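Local coordinates for bifunctional protein PutA (Bdellovibrio bacteriovorus, PDB 5UR2) that probably oxidises proline to glutamate in two steps, joining an FAD-dependent proline dehydrogenase to an NAD-dependent L-glutamate gamma-semialdehyde dehydrogenase in one chain, at residues 279-284 against 336-341; 307-311 against 322-326; 331-335 against 446-451; 355-359 against 443-447. All coordinates share one frame; numbering follows the deposited sequence.

Contact 1. Residues 279-284 against 336-341; sequences SFEDVK and LCAKYL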
# COMPACT_ATOMS: atom_id res chain seq x y z
N SER B 279 -35.70 -19.19 21.94
CA SER B 279 -36.54 -20.37 21.94
C SER B 279 -37.32 -20.54 23.25
O SER B 279 -38.46 -21.04 23.23
CB SER B 279 -35.67 -21.60 21.64
OG SER B 279 -34.56 -21.69 22.53
N PHE B 280 -36.75 -20.16 24.40
CA PHE B 280 -37.55 -20.29 25.62
C PHE B 280 -38.73 -19.33 25.60
O PHE B 280 -39.83 -19.68 26.04
CB PHE B 280 -36.68 -20.08 26.87
CG PHE B 280 -37.44 -20.24 28.17
CD1 PHE B 280 -38.08 -21.44 28.48
CD2 PHE B 280 -37.45 -19.22 29.12
CE1 PHE B 280 -38.79 -21.60 29.69
CE2 PHE B 280 -38.12 -19.37 30.33
CZ PHE B 280 -38.80 -20.56 30.62
N GLU B 281 -38.55 -18.12 25.07
CA GLU B 281 -39.69 -17.22 24.93
C GLU B 281 -40.74 -17.79 23.99
O GLU B 281 -41.95 -17.66 24.26
CB GLU B 281 -39.24 -15.84 24.48
CG GLU B 281 -38.60 -15.02 25.60
CD GLU B 281 -37.77 -13.85 25.08
OE1 GLU B 281 -36.65 -14.07 24.56
OE2 GLU B 281 -38.25 -12.70 25.19
N ASP B 282 -40.31 -18.43 22.89
CA ASP B 282 -41.27 -19.07 21.99
C ASP B 282 -41.99 -20.23 22.66
O ASP B 282 -43.18 -20.46 22.40
CB ASP B 282 -40.59 -19.58 20.71
CG ASP B 282 -40.16 -18.45 19.78
OD1 ASP B 282 -40.73 -17.33 19.83
OD2 ASP B 282 -39.23 -18.68 18.97
N VAL B 283 -41.29 -21.01 23.49
CA VAL B 283 -41.94 -22.10 24.22
C VAL B 283 -43.04 -21.56 25.12
O VAL B 283 -44.16 -22.09 25.17
CB VAL B 283 -40.90 -22.90 25.03
CG1 VAL B 283 -41.59 -23.80 26.07
CG2 VAL B 283 -39.99 -23.71 24.11
N LYS B 284 -42.76 -20.48 25.85
CA LYS B 284 -43.77 -19.90 26.71
C LYS B 284 -44.92 -19.35 25.89
O LYS B 284 -46.09 -19.48 26.27
CB LYS B 284 -43.13 -18.80 27.58
CG LYS B 284 -42.16 -19.38 28.62
CD LYS B 284 -41.20 -18.35 29.18
CE LYS B 284 -41.83 -17.59 30.35
NZ LYS B 284 -42.33 -16.23 30.01
N LEU B 336 -34.15 -26.47 30.30
CA LEU B 336 -35.09 -25.46 30.79
C LEU B 336 -36.40 -25.50 30.00
O LEU B 336 -37.49 -25.48 30.59
CB LEU B 336 -34.44 -24.07 30.71
CG LEU B 336 -35.30 -22.86 31.08
CD1 LEU B 336 -35.46 -22.79 32.62
CD2 LEU B 336 -34.73 -21.56 30.54
N CYS B 337 -36.31 -25.55 28.67
CA CYS B 337 -37.51 -25.67 27.84
C CYS B 337 -38.27 -26.96 28.13
O CYS B 337 -39.51 -26.95 28.23
CB CYS B 337 -37.13 -25.60 26.36
SG CYS B 337 -36.60 -23.95 25.83
N ALA B 338 -37.54 -28.07 28.26
CA ALA B 338 -38.19 -29.36 28.51
C ALA B 338 -38.98 -29.33 29.82
O ALA B 338 -40.13 -29.77 29.88
CB ALA B 338 -37.15 -30.47 28.50
N LYS B 339 -38.38 -28.79 30.89
CA LYS B 339 -39.08 -28.71 32.16
C LYS B 339 -40.37 -27.90 32.03
O LYS B 339 -41.42 -28.30 32.55
CB LYS B 339 -38.16 -28.11 33.24
N TYR B 340 -40.31 -26.77 31.30
CA TYR B 340 -41.48 -25.92 31.16
C TYR B 340 -42.62 -26.64 30.44
O TYR B 340 -43.77 -26.63 30.90
CB TYR B 340 -41.12 -24.62 30.43
CG TYR B 340 -42.21 -23.57 30.50
CD1 TYR B 340 -42.29 -22.69 31.58
CD2 TYR B 340 -43.17 -23.47 29.51
CE1 TYR B 340 -43.29 -21.74 31.66
CE2 TYR B 340 -44.17 -22.51 29.57
CZ TYR B 340 -44.23 -21.66 30.66
OH TYR B 340 -45.23 -20.71 30.71
N LEU B 341 -42.32 -27.28 29.31
CA LEU B 341 -43.35 -28.02 28.57
C LEU B 341 -43.93 -29.14 29.43
O LEU B 341 -45.15 -29.35 29.44
CB LEU B 341 -42.76 -28.57 27.28
CG LEU B 341 -42.31 -27.54 26.23
CD1 LEU B 341 -41.31 -28.13 25.25
CD2 LEU B 341 -43.51 -26.97 25.48

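Contact 2. Residues 307-311 against 322-326; sequences WDYET and PVYTN. With P5F (N-propargylglycine-modified flavin adenine dinucleotide), chain F.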
# COMPACT_ATOMS: atom_id res chain seq x y z
N TRP B 307 -26.32 -24.80 12.88
CA TRP B 307 -25.48 -24.00 13.77
C TRP B 307 -24.38 -23.28 12.99
O TRP B 307 -24.23 -22.06 13.10
CB TRP B 307 -24.87 -24.87 14.88
CG TRP B 307 -24.19 -24.01 15.92
CD1 TRP B 307 -24.77 -23.46 17.01
CD2 TRP B 307 -22.83 -23.57 15.92
NE1 TRP B 307 -23.85 -22.72 17.72
CE2 TRP B 307 -22.65 -22.77 17.07
CE3 TRP B 307 -21.74 -23.78 15.06
CZ2 TRP B 307 -21.42 -22.18 17.39
CZ3 TRP B 307 -20.52 -23.19 15.37
CH2 TRP B 307 -20.37 -22.41 16.54
N ASP B 308 -23.57 -24.03 12.23
CA ASP B 308 -22.52 -23.40 11.42
C ASP B 308 -23.10 -22.37 10.47
O ASP B 308 -22.57 -21.26 10.34
CB ASP B 308 -21.74 -24.45 10.64
CG ASP B 308 -20.93 -25.36 11.54
OD1 ASP B 308 -19.93 -24.89 12.12
OD2 ASP B 308 -21.29 -26.54 11.66
N TYR B 309 -24.18 -22.73 9.76
CA TYR B 309 -24.81 -21.79 8.83
C TYR B 309 -25.21 -20.49 9.53
O TYR B 309 -24.95 -19.39 9.01
CB TYR B 309 -26.03 -22.43 8.16
CG TYR B 309 -26.88 -21.44 7.39
CD1 TYR B 309 -26.58 -21.11 6.06
CD2 TYR B 309 -27.98 -20.83 7.99
CE1 TYR B 309 -27.38 -20.19 5.35
CE2 TYR B 309 -28.77 -19.92 7.29
CZ TYR B 309 -28.47 -19.61 5.97
OH TYR B 309 -29.26 -18.70 5.30
N GLU B 310 -25.83 -20.59 10.71
CA GLU B 310 -26.33 -19.38 11.37
C GLU B 310 -25.18 -18.46 11.81
O GLU B 310 -25.30 -17.23 11.69
CB GLU B 310 -27.21 -19.74 12.57
CG GLU B 310 -28.49 -20.57 12.27
CD GLU B 310 -29.51 -19.87 11.38
OE1 GLU B 310 -29.33 -18.69 11.02
OE2 GLU B 310 -30.52 -20.52 11.04
N THR B 311 -24.08 -19.02 12.32
CA THR B 311 -22.97 -18.14 12.71
C THR B 311 -22.33 -17.49 11.49
O THR B 311 -21.98 -16.31 11.52
CB THR B 311 -21.92 -18.90 13.53
OG1 THR B 311 -21.30 -19.89 12.70
CG2 THR B 311 -22.56 -19.57 14.76
N PRO B 322 -28.01 -15.51 16.15
CA PRO B 322 -29.23 -15.98 16.83
C PRO B 322 -29.06 -17.27 17.62
O PRO B 322 -29.95 -17.58 18.43
CB PRO B 322 -30.22 -16.19 15.67
CG PRO B 322 -29.38 -16.57 14.55
CD PRO B 322 -28.10 -15.73 14.69
N VAL B 323 -27.98 -18.02 17.42
CA VAL B 323 -27.73 -19.24 18.19
C VAL B 323 -26.81 -18.91 19.35
O VAL B 323 -26.04 -17.95 19.31
CB VAL B 323 -27.14 -20.37 17.32
CG1 VAL B 323 -28.18 -20.89 16.33
CG2 VAL B 323 -25.90 -19.89 16.57
N TYR B 324 -26.93 -19.69 20.43
CA TYR B 324 -25.87 -19.71 21.43
C TYR B 324 -24.59 -20.18 20.76
O TYR B 324 -24.63 -20.97 19.81
CB TYR B 324 -26.19 -20.66 22.59
CG TYR B 324 -27.45 -20.35 23.33
CD1 TYR B 324 -27.51 -19.25 24.19
CD2 TYR B 324 -28.58 -21.14 23.17
CE1 TYR B 324 -28.69 -18.96 24.90
CE2 TYR B 324 -29.76 -20.85 23.85
CZ TYR B 324 -29.81 -19.76 24.70
OH TYR B 324 -30.97 -19.50 25.37
N THR B 325 -23.45 -19.71 21.26
CA THR B 325 -22.18 -20.17 20.72
C THR B 325 -21.36 -20.94 21.74
O THR B 325 -20.23 -21.34 21.45
CB THR B 325 -21.40 -19.00 20.12
OG1 THR B 325 -21.28 -17.95 21.08
CG2 THR B 325 -22.13 -18.46 18.88
N ASN B 326 -21.91 -21.20 22.92
CA ASN B 326 -21.36 -22.16 23.88
C ASN B 326 -22.31 -23.35 23.90
O ASN B 326 -23.50 -23.20 24.18
CB ASN B 326 -21.23 -21.49 25.25
CG ASN B 326 -20.93 -22.47 26.39
OD1 ASN B 326 -20.66 -23.65 26.18
ND2 ASN B 326 -20.96 -21.96 27.61
PA P5F F . -25.85 -33.09 21.10
O1A P5F F . -26.15 -33.25 22.63
O2A P5F F . -24.53 -33.43 20.63
O5B P5F F . -25.99 -31.69 20.56
C5B P5F F . -25.44 -31.22 19.34
C4B P5F F . -26.09 -29.87 19.00
O4B P5F F . -25.64 -28.81 19.82
C3B P5F F . -25.90 -29.36 17.61
O3B P5F F . -26.72 -29.99 16.70
C2B P5F F . -26.22 -27.92 17.75
O2B P5F F . -27.59 -27.75 17.74
C1B P5F F . -25.70 -27.61 19.11
N9A P5F F . -24.38 -27.02 19.12
C8A P5F F . -23.21 -27.55 18.60
N7A P5F F . -22.21 -26.69 18.85
C5A P5F F . -22.69 -25.59 19.55
C6A P5F F . -22.13 -24.41 20.04
N6A P5F F . -20.73 -24.14 19.88
N1A P5F F . -22.90 -23.50 20.67
C2A P5F F . -24.22 -23.71 20.85
N3A P5F F . -24.80 -24.84 20.35
C4A P5F F . -24.09 -25.78 19.72
N1 P5F F . -33.01 -29.72 13.75
C2 P5F F . -33.65 -28.50 13.32
O2 P5F F . -32.96 -27.32 13.45
N3 P5F F . -34.98 -28.53 12.77
C4 P5F F . -35.71 -29.73 12.63
O4 P5F F . -37.01 -29.68 12.09
C4X P5F F . -35.03 -31.01 13.08
N5 P5F F . -35.64 -32.32 12.86
C5X P5F F . -35.13 -33.42 13.70
C6 P5F F . -35.99 -34.61 13.97
C7 P5F F . -35.54 -35.63 14.85
C7M P5F F . -36.42 -36.83 15.12
C8 P5F F . -34.26 -35.52 15.49
C8M P5F F . -33.75 -36.58 16.43
C9 P5F F . -33.44 -34.40 15.24
C9A P5F F . -33.91 -33.33 14.31
N10 P5F F . -33.07 -32.15 14.08
C10 P5F F . -33.73 -30.97 13.61
C1' P5F F . -31.64 -32.09 14.47
C2' P5F F . -31.44 -31.73 15.94
O2' P5F F . -31.83 -30.42 16.12
C3' P5F F . -30.02 -31.91 16.47
O3' P5F F . -29.18 -31.07 15.77
C4' P5F F . -29.47 -33.32 16.35
O4' P5F F . -30.55 -34.19 16.42
C5' P5F F . -28.34 -33.68 17.35
O5' P5F F . -28.54 -33.16 18.65
P P5F F . -28.24 -33.95 20.03
O1P P5F F . -29.10 -33.58 21.30
O2P P5F F . -28.30 -35.44 19.52
O3P P5F F . -26.60 -33.92 20.11
C21 P5F F . -35.42 -32.23 10.25
C22 P5F F . -35.64 -32.31 11.59
C23 P5F F . -36.03 -31.10 9.41

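Contact 3. Residues 331-335 against 446-451; sequences DANYE and DPAQGL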
# COMPACT_ATOMS: atom_id res chain seq x y z
N ASP B 331 -27.57 -27.04 25.59
CA ASP B 331 -28.02 -28.12 26.45
C ASP B 331 -28.83 -27.57 27.62
O ASP B 331 -29.95 -28.03 27.90
CB ASP B 331 -26.83 -28.92 26.98
CG ASP B 331 -26.09 -29.72 25.88
OD1 ASP B 331 -26.63 -29.93 24.77
OD2 ASP B 331 -24.96 -30.15 26.17
N ALA B 332 -28.31 -26.54 28.29
CA ALA B 332 -28.98 -25.99 29.46
C ALA B 332 -30.34 -25.41 29.09
O ALA B 332 -31.32 -25.59 29.81
CB ALA B 332 -28.12 -24.93 30.15
N ASN B 333 -30.39 -24.70 27.96
CA ASN B 333 -31.66 -24.15 27.49
C ASN B 333 -32.63 -25.27 27.10
O ASN B 333 -33.84 -25.15 27.31
CB ASN B 333 -31.41 -23.21 26.31
CG ASN B 333 -32.63 -22.43 25.94
OD1 ASN B 333 -33.10 -21.59 26.72
ND2 ASN B 333 -33.18 -22.70 24.76
N TYR B 334 -32.11 -26.36 26.51
CA TYR B 334 -32.97 -27.50 26.20
C TYR B 334 -33.65 -28.01 27.46
O TYR B 334 -34.88 -28.20 27.49
CB TYR B 334 -32.15 -28.62 25.55
CG TYR B 334 -32.98 -29.74 24.95
CD1 TYR B 334 -33.64 -30.67 25.76
CD2 TYR B 334 -33.08 -29.88 23.57
CE1 TYR B 334 -34.41 -31.70 25.20
CE2 TYR B 334 -33.83 -30.89 23.01
CZ TYR B 334 -34.50 -31.80 23.82
OH TYR B 334 -35.24 -32.79 23.22
N GLU B 335 -32.88 -28.22 28.52
CA GLU B 335 -33.46 -28.75 29.75
C GLU B 335 -34.46 -27.76 30.36
O GLU B 335 -35.52 -28.17 30.84
CB GLU B 335 -32.34 -29.14 30.73
CG GLU B 335 -31.54 -30.34 30.22
CD GLU B 335 -30.47 -30.88 31.17
OE1 GLU B 335 -30.49 -30.58 32.38
OE2 GLU B 335 -29.60 -31.62 30.69
N ASP B 446 -24.11 -31.45 34.74
CA ASP B 446 -25.15 -30.45 34.52
C ASP B 446 -24.62 -29.37 33.58
O ASP B 446 -23.67 -28.67 33.93
CB ASP B 446 -25.58 -29.88 35.88
CG ASP B 446 -26.68 -28.83 35.77
OD1 ASP B 446 -27.18 -28.57 34.65
OD2 ASP B 446 -27.07 -28.29 36.82
N PRO B 447 -25.22 -29.19 32.39
CA PRO B 447 -24.74 -28.13 31.48
C PRO B 447 -24.84 -26.74 32.08
O PRO B 447 -24.09 -25.85 31.66
CB PRO B 447 -25.66 -28.28 30.26
CG PRO B 447 -26.91 -28.94 30.81
CD PRO B 447 -26.41 -29.88 31.86
N ALA B 448 -25.75 -26.55 33.04
CA ALA B 448 -25.90 -25.27 33.72
C ALA B 448 -24.77 -25.00 34.71
O ALA B 448 -24.58 -23.84 35.08
CB ALA B 448 -27.24 -25.18 34.43
N GLN B 449 -24.01 -26.01 35.11
CA GLN B 449 -22.98 -25.81 36.12
C GLN B 449 -21.84 -24.97 35.56
O GLN B 449 -21.24 -25.32 34.54
CB GLN B 449 -22.45 -27.16 36.62
CG GLN B 449 -21.16 -27.03 37.46
CD GLN B 449 -20.69 -28.35 38.06
OE1 GLN B 449 -20.35 -29.29 37.35
NE2 GLN B 449 -20.64 -28.40 39.37
N GLY B 450 -21.53 -23.87 36.24
CA GLY B 450 -20.50 -22.98 35.76
C GLY B 450 -20.78 -22.37 34.41
O GLY B 450 -19.85 -21.92 33.74
N LEU B 451 -22.05 -22.33 33.99
CA LEU B 451 -22.40 -21.90 32.64
C LEU B 451 -22.17 -20.40 32.47
O LEU B 451 -22.80 -19.58 33.16
CB LEU B 451 -23.85 -22.24 32.32
CG LEU B 451 -24.32 -21.81 30.93
CD1 LEU B 451 -23.49 -22.49 29.80
CD2 LEU B 451 -25.81 -22.05 30.78

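Contact 4. Residues 355-359 against 443-447; sequences HNVRT and LLKDP. With P5F (N-propargylglycine-modified flavin adenine dinucleotide), chain F.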
# COMPACT_ATOMS: atom_id res chain seq x y z
N HIS B 355 -30.05 -37.49 20.86
CA HIS B 355 -29.26 -38.70 21.07
C HIS B 355 -28.35 -38.62 22.30
O HIS B 355 -27.56 -39.53 22.54
CB HIS B 355 -28.42 -39.01 19.83
CG HIS B 355 -29.19 -38.94 18.54
ND1 HIS B 355 -29.32 -37.78 17.81
CD2 HIS B 355 -29.90 -39.88 17.88
CE1 HIS B 355 -30.06 -38.02 16.74
NE2 HIS B 355 -30.42 -39.28 16.76
N ASN B 356 -28.47 -37.56 23.08
CA ASN B 356 -27.58 -37.26 24.20
C ASN B 356 -28.14 -37.89 25.47
O ASN B 356 -29.26 -37.56 25.88
CB ASN B 356 -27.47 -35.73 24.30
CG ASN B 356 -26.58 -35.25 25.44
OD1 ASN B 356 -26.55 -35.83 26.52
ND2 ASN B 356 -25.87 -34.15 25.19
N VAL B 357 -27.38 -38.81 26.08
CA VAL B 357 -27.87 -39.55 27.25
C VAL B 357 -28.12 -38.61 28.43
O VAL B 357 -29.09 -38.80 29.18
CB VAL B 357 -26.91 -40.69 27.63
CG1 VAL B 357 -27.27 -41.29 28.99
CG2 VAL B 357 -26.98 -41.80 26.58
N ARG B 358 -27.28 -37.58 28.61
CA ARG B 358 -27.54 -36.58 29.65
C ARG B 358 -28.90 -35.91 29.45
O ARG B 358 -29.74 -35.90 30.36
CB ARG B 358 -26.43 -35.52 29.66
CG ARG B 358 -26.83 -34.18 30.31
CD ARG B 358 -27.02 -34.30 31.83
NE ARG B 358 -27.83 -33.19 32.36
CZ ARG B 358 -27.88 -32.84 33.64
NH1 ARG B 358 -27.16 -33.51 34.54
NH2 ARG B 358 -28.64 -31.83 34.04
N THR B 359 -29.14 -35.38 28.24
CA THR B 359 -30.41 -34.74 27.91
C THR B 359 -31.59 -35.68 28.15
O THR B 359 -32.59 -35.31 28.78
CB THR B 359 -30.40 -34.29 26.45
OG1 THR B 359 -29.25 -33.47 26.21
CG2 THR B 359 -31.69 -33.52 26.09
N LEU B 443 -19.57 -36.63 30.78
CA LEU B 443 -20.68 -36.82 29.85
C LEU B 443 -22.03 -36.50 30.49
O LEU B 443 -22.96 -36.11 29.78
CB LEU B 443 -20.71 -38.25 29.31
CG LEU B 443 -19.61 -38.71 28.34
CD1 LEU B 443 -19.67 -40.24 28.20
CD2 LEU B 443 -19.69 -38.04 26.98
N LEU B 444 -22.16 -36.68 31.80
CA LEU B 444 -23.45 -36.56 32.46
C LEU B 444 -23.60 -35.30 33.30
O LEU B 444 -24.63 -35.15 33.98
CB LEU B 444 -23.70 -37.78 33.35
CG LEU B 444 -23.80 -39.13 32.63
CD1 LEU B 444 -24.10 -40.19 33.66
CD2 LEU B 444 -24.90 -39.10 31.57
N LYS B 445 -22.61 -34.41 33.29
CA LYS B 445 -22.63 -33.26 34.19
C LYS B 445 -23.71 -32.26 33.77
O LYS B 445 -24.15 -32.20 32.62
CB LYS B 445 -21.27 -32.56 34.21
CG LYS B 445 -21.09 -31.55 33.08
CD LYS B 445 -19.78 -30.78 33.21
CE LYS B 445 -19.74 -29.58 32.27
NZ LYS B 445 -19.75 -29.98 30.83
N ASP B 446 -24.11 -31.45 34.74
CA ASP B 446 -25.15 -30.45 34.52
C ASP B 446 -24.62 -29.37 33.58
O ASP B 446 -23.67 -28.67 33.93
CB ASP B 446 -25.58 -29.88 35.88
CG ASP B 446 -26.68 -28.83 35.77
OD1 ASP B 446 -27.18 -28.57 34.65
OD2 ASP B 446 -27.07 -28.29 36.82
N PRO B 447 -25.22 -29.19 32.39
CA PRO B 447 -24.74 -28.13 31.48
C PRO B 447 -24.84 -26.74 32.08
O PRO B 447 -24.09 -25.85 31.66
CB PRO B 447 -25.66 -28.28 30.26
CG PRO B 447 -26.91 -28.94 30.81
CD PRO B 447 -26.41 -29.88 31.86
PA P5F F . -25.85 -33.09 21.10
O1A P5F F . -26.15 -33.25 22.63
O2A P5F F . -24.53 -33.43 20.63
O5B P5F F . -25.99 -31.69 20.56
C5B P5F F . -25.44 -31.22 19.34
C4B P5F F . -26.09 -29.87 19.00
O4B P5F F . -25.64 -28.81 19.82
C3B P5F F . -25.90 -29.36 17.61
O3B P5F F . -26.72 -29.99 16.70
C2B P5F F . -26.22 -27.92 17.75
O2B P5F F . -27.59 -27.75 17.74
C1B P5F F . -25.70 -27.61 19.11
N9A P5F F . -24.38 -27.02 19.12
C8A P5F F . -23.21 -27.55 18.60
N7A P5F F . -22.21 -26.69 18.85
C5A P5F F . -22.69 -25.59 19.55
C6A P5F F . -22.13 -24.41 20.04
N6A P5F F . -20.73 -24.14 19.88
N1A P5F F . -22.90 -23.50 20.67
C2A P5F F . -24.22 -23.71 20.85
N3A P5F F . -24.80 -24.84 20.35
C4A P5F F . -24.09 -25.78 19.72
N1 P5F F . -33.01 -29.72 13.75
C2 P5F F . -33.65 -28.50 13.32
O2 P5F F . -32.96 -27.32 13.45
N3 P5F F . -34.98 -28.53 12.77
C4 P5F F . -35.71 -29.73 12.63
O4 P5F F . -37.01 -29.68 12.09
C4X P5F F . -35.03 -31.01 13.08
N5 P5F F . -35.64 -32.32 12.86
C5X P5F F . -35.13 -33.42 13.70
C6 P5F F . -35.99 -34.61 13.97
C7 P5F F . -35.54 -35.63 14.85
C7M P5F F . -36.42 -36.83 15.12
C8 P5F F . -34.26 -35.52 15.49
C8M P5F F . -33.75 -36.58 16.43
C9 P5F F . -33.44 -34.40 15.24
C9A P5F F . -33.91 -33.33 14.31
N10 P5F F . -33.07 -32.15 14.08
C10 P5F F . -33.73 -30.97 13.61
C1' P5F F . -31.64 -32.09 14.47
C2' P5F F . -31.44 -31.73 15.94
O2' P5F F . -31.83 -30.42 16.12
C3' P5F F . -30.02 -31.91 16.47
O3' P5F F . -29.18 -31.07 15.77
C4' P5F F . -29.47 -33.32 16.35
O4' P5F F . -30.55 -34.19 16.42
C5' P5F F . -28.34 -33.68 17.35
O5' P5F F . -28.54 -33.16 18.65
P P5F F . -28.24 -33.95 20.03
O1P P5F F . -29.10 -33.58 21.30
O2P P5F F . -28.30 -35.44 19.52
O3P P5F F . -26.60 -33.92 20.11
C21 P5F F . -35.42 -32.23 10.25
C22 P5F F . -35.64 -32.31 11.59
C23 P5F F . -36.03 -31.10 9.41

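Contact 1. Residues 279-284 against 336-341
F280 and Y340 show how two nearly parallel helices can be joined by aromatic rings without a hydrogen bond crossing between them. The rings meet in an offset edge-to-face stack, centroids 5.7 Å apart and planes at 88°, with the edge of F280 directed at the face of Y340. L336 covers one face of the F280 ring in a CH-pi contact, its CD2 3.8 Å from the ring centroid and almost on the normal. That ring extends across the gap because its CG lies anti to the backbone N (chi1 -178°).

The inner side, with C337, V283 and L341, is buried. C337 SG sits 3.8 Å from V283 CG2 and meets the edge of the F280 ring as a sulfur-aromatic contact, while V283 CG1 wedges between Y340 CD2 and L341 CD2. Toward solvent, by contrast, L336 is exposed and K284 partly exposed, though K284 CG lies over the Y340 face, 3.7 Å from CZ.

The helix axes run 10.0 Å apart at 7°, as expected for neighbouring outer helices of a TIM barrel. Beneath them, V283 and S279 rest on I272 of strand 268-273, C337 on L301 of strand 298-302, and L341 on P350 of strand 349-353.

Contact 2. Residues 307-311 against 322-326
The indole NE1 of W307 donates to Y324 O at 2.8 Å, a nearly straight bond (163° at the hydrogen) that leaves in the plane of the ring and meets the carbonyl almost head-on. It is the one hydrogen bond between the two segments, and it helps to fix the rotation of an indole whose broad surface serves the cofactor. Over one face lies the adenine of the modified FAD, with C6A 3.4 Å from W307 CE2; T311 CG2 packs against the opposite face. Setting CG anti to the backbone N (chi1 -171°) carries the indole off its helix toward the 322-326 loop.

V323 fills the angle between ring and helix. Its CG2 touches W307 NE1 at 3.7 Å and T311 CG2 at 3.8 Å, while CG1 reaches E310 CB. The carboxylate of E310 has its polar partner beyond the contact, at the backbone N of Y243. T311 OG1 turns back to D308 O, leaving its methyl to do the packing.

The loop also reads the adenine edge: N6A of the cofactor gives a weak hydrogen bond of 3.2 Å to T325 O. N326 then caps the following helix through A328 N. With the tryptophan over one face of the base and T325 O at its amino group, the two segments form the adenine end of the FAD site in the proline dehydrogenase barrel.

Contact 3. Residues 331-335 against 446-451
P447 presses its ring against the side of the 331-335 helix, where CB comes 3.5 Å from D331 CB and 3.7 Å from A332 N. A332, with only a methyl to place, faces the loop where the two backbones are nearest, its CA 5.2 Å from P447 CA. Its methyl also meets L451 CD2 at 3.7 Å, and P447 CG lies 3.8 Å from the carboxylate oxygen OE2 of E335.

Two successive beta turns shape the loop for this fit. A type I turn from D446 to Q449 places P447 at its second position, and a type II turn from A448 to L451, with G450 at positive phi, brings the leucine back to the helix. The first is reinforced by an Asx turn: A448 N donates to D446 OD1 at 3.0 Å, approaching from well above the carboxylate plane. The loop thus folds over an outer helix of the proline dehydrogenase barrel.

Further out, residues beyond the two segments settle the acidic groups of that helix. D331 pairs with K303 and K327 beside the cofactor. E335, extended beyond CG, bonds through OE1 to R358 and Y366; the same oxygen lies 4.5 Å from D446 OD1, a proximity of like charges probably eased by R358, whose NH2 is near both oxygens.

Contact 4. Residues 355-359 against 443-447
The guanidinium of R358 is received by the 443-447 segment, largely by its backbone, with D446 CA, P447 CD and K445 O over one face and L444 O near the edge. NH1 donates to L444 O at 3.1 Å, with an angle of 150° at the hydrogen and the oxygen tilted slightly out of the guanidinium plane. P447 CD lies 3.6 Å from R358 NE. The D446 carboxylate is turned nearly parallel to the guanidinium, at 7°, but OD1 stands well out of its plane, making the 3.6 Å approach to NH2 a long ion pair of charges alone. A bend at chi2 (69°) directs the arginine along the loop, while V357 CG1 packs on L444 CD2.

A second flat group, the H355 imidazole, has a cofactor phosphate oxygen at its edge. ND1 and the backbone N of H355 both donate to O2P of the modified FAD, the latter at 3.0 Å. N356 divides its amide: ND2 reaches O1A of the other phosphate at 2.7 Å, and OD1 caps the helix by accepting from T359 N.

NH2 of R358 has firmer partners in E335 and in Q7 of helix 6-22. The chemistry is therefore split: neutral donors at the helix start grip the pyrophosphate, which the helix dipole would also favour, while the buried arginine is held by L444 O, E335 and Q7, with D446 adding only a long-range charge.

In the fold
From the N terminus, contact 1 comes first: helix 279-293 closes a loop of 51 residues with helix 327-343. Contact 2 is nested inside it, closing 10 residues between the start of helix 307-317 and the segment before helix 327-343. Contact 3 starts on this same helix and crosses contact 1, closing 110 residues; contact 4 leaves helix 357-369, closes 83 and ends on the same stretch, the two centres about 9 Å apart. Contacts 2 and 4 both touch the cofactor, at its adenine and its pyrophosphate. Contact 1 thus joins neighbouring outer helices, contact 2 shapes the connection into the second, and contacts 3 and 4 tie residues 443-451 to helices 327-343 and 357-369.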